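Local structure of glycoside hydrolase family 16 protein (Bacteroides ovatus, 7KR6) at residues 139-152 with 164-178. The protein probably hydrolyses O-glycosidic bonds as a family 16 endo-glucanase acting on mixed-linkage beta-glucans. The protein carries 1 engineered substitution. Numbering follows the deposited sequence.
Sequences WPACGEIDIMAMGE and QVNTAIHYGPSAAAH. Engineered in segment 139-152: Ala149 (natural residue Glu). With G2F (2-deoxy-2-fluoro-alpha-D-glucopyranose), chain C; BGC (beta-D-glucopyranose), chain B.
His170 ND1 comes to the edge of the Trp139 indole, 3.6 Å from Trp139 CZ2, while Trp139 CH2 lies over a face of His178, so the three rings form an aromatic cluster with oblique planes (48° to His170, 35° to His178). The cluster borders the glycan cleft of a family 16 beta-sandwich, whose floor includes the antiparallel strands 144-150 and 164-171, with axes 4.7 Å apart. Beta-D-glucopyranose C3 lies above one face of the indole, offset toward the rim, and Pro140 CB sits over the centre of the other. His170 ND1 and His178 NE2 share a 2.9 Å hydrogen bond, which, with a water bridging His170 NE2 and Asp146 OD2, fixes the rotation of the His170 ring beneath F2 of G2F, which lies 3.3 Å above the ring plane.

Glu144, Asp146 and His170 lie on the sugar-bearing face; Ile145 and Ile169 point to the reverse, where both touch Leu208. The 1.4 Å bond from Glu144 OE1 to G2F C1 is covalent, the trapped glycosyl-enzyme expected of a retaining hydrolase with Glu144 as nucleophile. With CG anti to the backbone N (chi1 -163°) and a bend at chi2, its carboxylate lies beside His170, OE2 being 3.2 Å from His170 CD2.

Asp146 pairs with Ala168 but Ala149, engineered from glutamate, with Asn166, so three steps on one strand match two on the other: a classic beta bulge, with Ile147 and Met148 both facing Phe129. At the far end Gln164 NE2 donates to the anti lone pair of Glu152 OE2, which Ser154 also binds. Beside the bulge, Asp146 O accepts from Ala168 N as well as from Thr167 OG1. The Thr167 OG1 to Asp146 O bond, 2.8 Å long, lies in the carbonyl plane.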
loop_
_atom_site.group_PDB
_atom_site.type_symbol
_atom_site.label_atom_id
_atom_site.label_comp_id
_atom_site.label_asym_id
_atom_site.label_seq_id
_atom_site.Cartn_x
_atom_site.Cartn_y
_atom_site.Cartn_z
ATOM N N TRP A 139 -4.006 -12.201 14.329
ATOM C CA TRP A 139 -3.896 -11.167 13.256
ATOM C C TRP A 139 -4.281 -11.841 11.954
ATOM O O TRP A 139 -3.828 -12.949 11.675
ATOM C CB TRP A 139 -2.470 -10.580 13.194
ATOM C CG TRP A 139 -2.289 -9.442 12.229
ATOM C CD1 TRP A 139 -2.303 -8.089 12.490
ATOM C CD2 TRP A 139 -2.031 -9.570 10.827
ATOM N NE1 TRP A 139 -2.126 -7.378 11.336
ATOM C CE2 TRP A 139 -1.906 -8.263 10.299
ATOM C CE3 TRP A 139 -1.907 -10.671 9.970
ATOM C CZ2 TRP A 139 -1.691 -8.049 8.949
ATOM C CZ3 TRP A 139 -1.667 -10.452 8.634
ATOM C CH2 TRP A 139 -1.571 -9.154 8.133
ATOM N N PRO A 140 -5.053 -11.210 11.040
ATOM C CA PRO A 140 -5.559 -9.854 11.198
ATOM C C PRO A 140 -6.949 -9.768 11.819
ATOM O O PRO A 140 -7.507 -8.697 11.889
ATOM C CB PRO A 140 -5.644 -9.379 9.738
ATOM C CG PRO A 140 -6.038 -10.614 8.974
ATOM C CD PRO A 140 -5.364 -11.748 9.719
ATOM N N ALA A 141 -7.504 -10.890 12.273
ATOM C CA ALA A 141 -8.883 -10.868 12.808
ATOM C C ALA A 141 -8.973 -10.101 14.131
ATOM O O ALA A 141 -10.090 -9.747 14.545
ATOM C CB ALA A 141 -9.354 -12.296 12.960
ATOM N N CYS A 142 -7.856 -9.860 14.841
ATOM C CA CYS A 142 -7.877 -8.991 16.038
ATOM C C CYS A 142 -8.018 -7.522 15.623
ATOM O O CYS A 142 -8.426 -6.739 16.451
ATOM C CB CYS A 142 -6.626 -9.171 16.864
ATOM S SG CYS A 142 -5.102 -8.944 15.910
ATOM N N GLY A 143 -7.730 -7.198 14.352
ATOM C CA GLY A 143 -7.707 -5.804 13.887
ATOM C C GLY A 143 -6.375 -5.161 14.224
ATOM O O GLY A 143 -5.750 -5.485 15.250
ATOM N N GLU A 144 -5.903 -4.281 13.347
ATOM C CA GLU A 144 -4.656 -3.550 13.569
ATOM C C GLU A 144 -4.855 -2.112 13.068
ATOM O O GLU A 144 -5.402 -1.914 11.927
ATOM C CB GLU A 144 -3.494 -4.195 12.830
ATOM C CG GLU A 144 -2.130 -3.780 13.310
ATOM C CD GLU A 144 -1.243 -3.164 12.249
ATOM O OE1 GLU A 144 -0.133 -3.701 12.027
ATOM O OE2 GLU A 144 -1.700 -2.196 11.584
ATOM N N ILE A 145 -4.451 -1.159 13.889
ATOM C CA ILE A 145 -4.368 0.278 13.503
ATOM C C ILE A 145 -2.903 0.657 13.563
ATOM O O ILE A 145 -2.317 0.601 14.638
ATOM C CB ILE A 145 -5.207 1.198 14.391
ATOM C CG1 ILE A 145 -6.650 0.717 14.521
ATOM C CG2 ILE A 145 -5.117 2.595 13.837
ATOM C CD1 ILE A 145 -7.388 1.431 15.609
ATOM N N ASP A 146 -2.339 0.984 12.408
ATOM C CA ASP A 146 -0.966 1.501 12.313
ATOM C C ASP A 146 -1.097 3.013 12.330
ATOM O O ASP A 146 -1.371 3.595 11.297
ATOM C CB ASP A 146 -0.244 0.884 11.140
ATOM C CG ASP A 146 1.218 1.173 11.092
ATOM O OD1 ASP A 146 1.775 1.615 12.141
ATOM O OD2 ASP A 146 1.781 0.811 9.987
ATOM N N ILE A 147 -0.897 3.624 13.503
ATOM C CA ILE A 147 -1.127 5.078 13.658
ATOM C C ILE A 147 -0.039 5.802 12.847
ATOM O O ILE A 147 -0.346 6.697 12.047
ATOM C CB ILE A 147 -1.124 5.523 15.127
ATOM C CG1 ILE A 147 -2.261 4.876 15.918
ATOM C CG2 ILE A 147 -1.187 7.035 15.217
ATOM C CD1 ILE A 147 -2.138 5.052 17.394
ATOM N N MET A 148 1.187 5.382 13.062
ATOM C CA MET A 148 2.330 5.965 12.329
ATOM C C MET A 148 3.354 4.864 12.125
ATOM O O MET A 148 3.642 4.108 13.037
ATOM C CB MET A 148 2.923 7.118 13.149
ATOM C CG MET A 148 4.262 7.718 12.653
ATOM S SD MET A 148 5.741 6.756 13.028
ATOM C CE MET A 148 5.897 6.989 14.801
ATOM N N ALA A 149 3.918 4.832 10.926
ATOM C CA ALA A 149 5.144 4.105 10.614
ATOM C C ALA A 149 5.960 4.986 9.685
ATOM O O ALA A 149 5.378 5.714 8.878
ATOM C CB ALA A 149 4.845 2.798 9.973
ATOM N N MET A 150 7.270 4.925 9.836
ATOM C CA MET A 150 8.182 5.537 8.822
ATOM C C MET A 150 9.135 4.457 8.351
ATOM O O MET A 150 9.243 3.377 8.961
ATOM C CB MET A 150 8.938 6.725 9.408
ATOM C CG MET A 150 8.006 7.812 9.848
ATOM S SD MET A 150 8.768 9.387 10.227
ATOM C CE MET A 150 8.955 10.035 8.563
ATOM N N GLY A 151 9.814 4.721 7.239
ATOM C CA GLY A 151 10.816 3.760 6.739
ATOM C C GLY A 151 10.392 3.089 5.443
ATOM O O GLY A 151 11.111 2.179 4.986
ATOM N N GLU A 152 9.236 3.415 4.858
ATOM C CA GLU A 152 8.710 2.648 3.695
ATOM C C GLU A 152 9.666 2.734 2.499
ATOM O O GLU A 152 10.290 3.802 2.313
ATOM C CB GLU A 152 7.322 3.155 3.315
ATOM C CG GLU A 152 6.516 2.184 2.466
ATOM C CD GLU A 152 6.642 2.413 0.965
ATOM O OE1 GLU A 152 6.523 1.462 0.212
ATOM O OE2 GLU A 152 6.962 3.542 0.565
ATOM N N GLN A 164 8.172 11.090 5.101
ATOM C CA GLN A 164 7.126 10.198 4.549
ATOM C C GLN A 164 6.560 9.304 5.650
ATOM O O GLN A 164 7.289 8.430 6.188
ATOM C CB GLN A 164 7.647 9.363 3.393
ATOM C CG GLN A 164 6.499 8.613 2.766
ATOM C CD GLN A 164 6.983 7.693 1.686
ATOM O OE1 GLN A 164 7.477 8.155 0.657
ATOM N NE2 GLN A 164 6.886 6.414 1.970
ATOM N N VAL A 165 5.274 9.484 5.917
ATOM C CA VAL A 165 4.575 8.708 6.953
ATOM C C VAL A 165 3.570 7.790 6.273
ATOM O O VAL A 165 2.887 8.204 5.325
ATOM C CB VAL A 165 3.865 9.621 7.955
ATOM C CG1 VAL A 165 3.080 8.804 8.954
ATOM C CG2 VAL A 165 4.854 10.521 8.666
ATOM N N ASN A 166 3.439 6.610 6.836
ATOM C CA ASN A 166 2.478 5.586 6.405
ATOM C C ASN A 166 1.503 5.360 7.552
ATOM O O ASN A 166 1.956 5.300 8.693
ATOM C CB ASN A 166 3.253 4.331 6.027
ATOM C CG ASN A 166 3.744 4.425 4.587
ATOM O OD1 ASN A 166 4.728 5.141 4.267
ATOM N ND2 ASN A 166 3.026 3.742 3.703
ATOM N N THR A 167 0.239 5.304 7.262
ATOM C CA THR A 167 -0.771 4.903 8.265
ATOM C C THR A 167 -1.639 3.829 7.602
ATOM O O THR A 167 -1.808 3.849 6.359
ATOM C CB THR A 167 -1.517 6.131 8.767
ATOM O OG1 THR A 167 -2.449 5.702 9.773
ATOM C CG2 THR A 167 -2.289 6.815 7.662
ATOM N N ALA A 168 -2.205 2.902 8.364
ATOM C CA ALA A 168 -2.875 1.751 7.772
ATOM C C ALA A 168 -3.864 1.131 8.754
ATOM O O ALA A 168 -3.651 1.244 9.971
ATOM C CB ALA A 168 -1.924 0.692 7.296
ATOM N N ILE A 169 -4.831 0.411 8.210
ATOM C CA ILE A 169 -5.648 -0.527 9.014
ATOM C C ILE A 169 -5.590 -1.885 8.332
ATOM O O ILE A 169 -5.623 -1.975 7.083
ATOM C CB ILE A 169 -7.095 -0.036 9.293
ATOM C CG1 ILE A 169 -7.863 0.364 8.026
ATOM C CG2 ILE A 169 -7.106 1.093 10.318
ATOM C CD1 ILE A 169 -9.341 0.666 8.274
ATOM N N HIS A 170 -5.555 -2.940 9.131
ATOM C CA HIS A 170 -5.577 -4.339 8.674
ATOM C C HIS A 170 -6.699 -5.074 9.419
ATOM O O HIS A 170 -6.874 -4.843 10.606
ATOM C CB HIS A 170 -4.258 -5.022 8.955
ATOM C CG HIS A 170 -3.062 -4.379 8.349
ATOM N ND1 HIS A 170 -2.367 -4.970 7.303
ATOM C CD2 HIS A 170 -2.423 -3.242 8.666
ATOM C CE1 HIS A 170 -1.338 -4.207 7.017
ATOM N NE2 HIS A 170 -1.335 -3.143 7.832
ATOM N N TYR A 171 -7.400 -5.951 8.730
ATOM C CA TYR A 171 -8.596 -6.613 9.274
ATOM C C TYR A 171 -8.942 -7.788 8.368
ATOM O O TYR A 171 -8.212 -8.102 7.421
ATOM C CB TYR A 171 -9.690 -5.553 9.435
ATOM C CG TYR A 171 -10.030 -4.797 8.183
ATOM C CD1 TYR A 171 -9.304 -3.681 7.814
ATOM C CD2 TYR A 171 -11.069 -5.188 7.335
ATOM C CE1 TYR A 171 -9.571 -2.996 6.642
ATOM C CE2 TYR A 171 -11.383 -4.493 6.182
ATOM C CZ TYR A 171 -10.624 -3.380 5.821
ATOM O OH TYR A 171 -10.947 -2.679 4.671
ATOM N N GLY A 172 -10.010 -8.497 8.723
ATOM C CA GLY A 172 -10.456 -9.686 7.966
ATOM C C GLY A 172 -10.363 -10.921 8.837
ATOM O O GLY A 172 -9.678 -10.909 9.851
ATOM N N PRO A 173 -11.152 -11.969 8.506
ATOM C CA PRO A 173 -11.300 -13.083 9.429
ATOM C C PRO A 173 -10.120 -14.051 9.551
ATOM O O PRO A 173 -10.120 -14.836 10.537
ATOM C CB PRO A 173 -12.562 -13.801 8.915
ATOM C CG PRO A 173 -12.649 -13.429 7.453
ATOM C CD PRO A 173 -12.083 -12.011 7.378
ATOM N N SER A 174 -9.135 -13.990 8.655
ATOM C CA SER A 174 -7.937 -14.854 8.678
ATOM C C SER A 174 -6.854 -14.214 7.822
ATOM O O SER A 174 -7.199 -13.301 7.071
ATOM C CB SER A 174 -8.278 -16.220 8.116
ATOM O OG SER A 174 -8.442 -16.081 6.713
ATOM N N ALA A 175 -5.635 -14.742 7.865
ATOM C CA ALA A 175 -4.506 -14.293 7.024
ATOM C C ALA A 175 -4.870 -14.501 5.549
ATOM O O ALA A 175 -4.500 -13.640 4.715
ATOM C CB ALA A 175 -3.226 -15.013 7.369
ATOM N N ALA A 176 -5.584 -15.582 5.235
ATOM C CA ALA A 176 -6.017 -15.921 3.859
ATOM C C ALA A 176 -7.003 -14.864 3.346
ATOM O O ALA A 176 -7.118 -14.694 2.092
ATOM C CB ALA A 176 -6.645 -17.310 3.838
ATOM N N ALA A 177 -7.724 -14.193 4.252
ATOM C CA ALA A 177 -8.833 -13.254 3.945
ATOM C C ALA A 177 -8.445 -11.851 4.467
ATOM O O ALA A 177 -9.338 -11.074 4.850
ATOM C CB ALA A 177 -10.102 -13.714 4.583
ATOM N N HIS A 178 -7.162 -11.569 4.428
ATOM C CA HIS A 178 -6.543 -10.298 4.914
ATOM C C HIS A 178 -7.041 -9.139 4.056
ATOM O O HIS A 178 -7.063 -9.252 2.800
ATOM C CB HIS A 178 -5.025 -10.405 4.866
ATOM C CG HIS A 178 -4.287 -9.135 5.150
ATOM N ND1 HIS A 178 -3.480 -8.555 4.214
ATOM C CD2 HIS A 178 -4.290 -8.303 6.213
ATOM C CE1 HIS A 178 -2.928 -7.473 4.722
ATOM N NE2 HIS A 178 -3.426 -7.278 5.948
HETATM C C1 G2F C . 0.710 -3.309 10.947
HETATM C C2 G2F C . 1.175 -4.582 10.328
HETATM C C3 G2F C . 2.145 -5.319 11.227
HETATM C C4 G2F C . 3.318 -4.407 11.487
HETATM C C5 G2F C . 2.748 -3.138 12.194
HETATM C C6 G2F C . 3.749 -2.101 12.647
HETATM O O3 G2F C . 2.540 -6.546 10.623
HETATM O O4 G2F C . 4.289 -5.143 12.311
HETATM O O5 G2F C . 1.779 -2.452 11.377
HETATM O O6 G2F C . 4.653 -1.759 11.531
HETATM F F2 G2F C . 0.030 -5.347 9.947
HETATM C C2 BGC B . 2.382 -8.894 10.182
HETATM C C3 BGC B . 1.663 -10.139 10.765
HETATM C C4 BGC B . 1.730 -10.192 12.275
HETATM C C5 BGC B . 1.224 -8.887 12.921
HETATM C C6 BGC B . 1.349 -8.818 14.422
HETATM C C1 BGC B . 1.834 -7.716 10.940
HETATM O O2 BGC B . 2.236 -8.766 8.799
HETATM O O3 BGC B . 2.285 -11.257 10.123
HETATM O O4 BGC B . 0.948 -11.326 12.742
HETATM O O5 BGC B . 1.996 -7.785 12.348
HETATM O O6 BGC B . 2.733 -8.962 14.827
HETATM O O HOH W 1 1.007 -1.219 7.922
HETATM O O HOH W 2 9.904 7.309 5.893
HETATM O O HOH W 3 7.160 5.677 5.376
#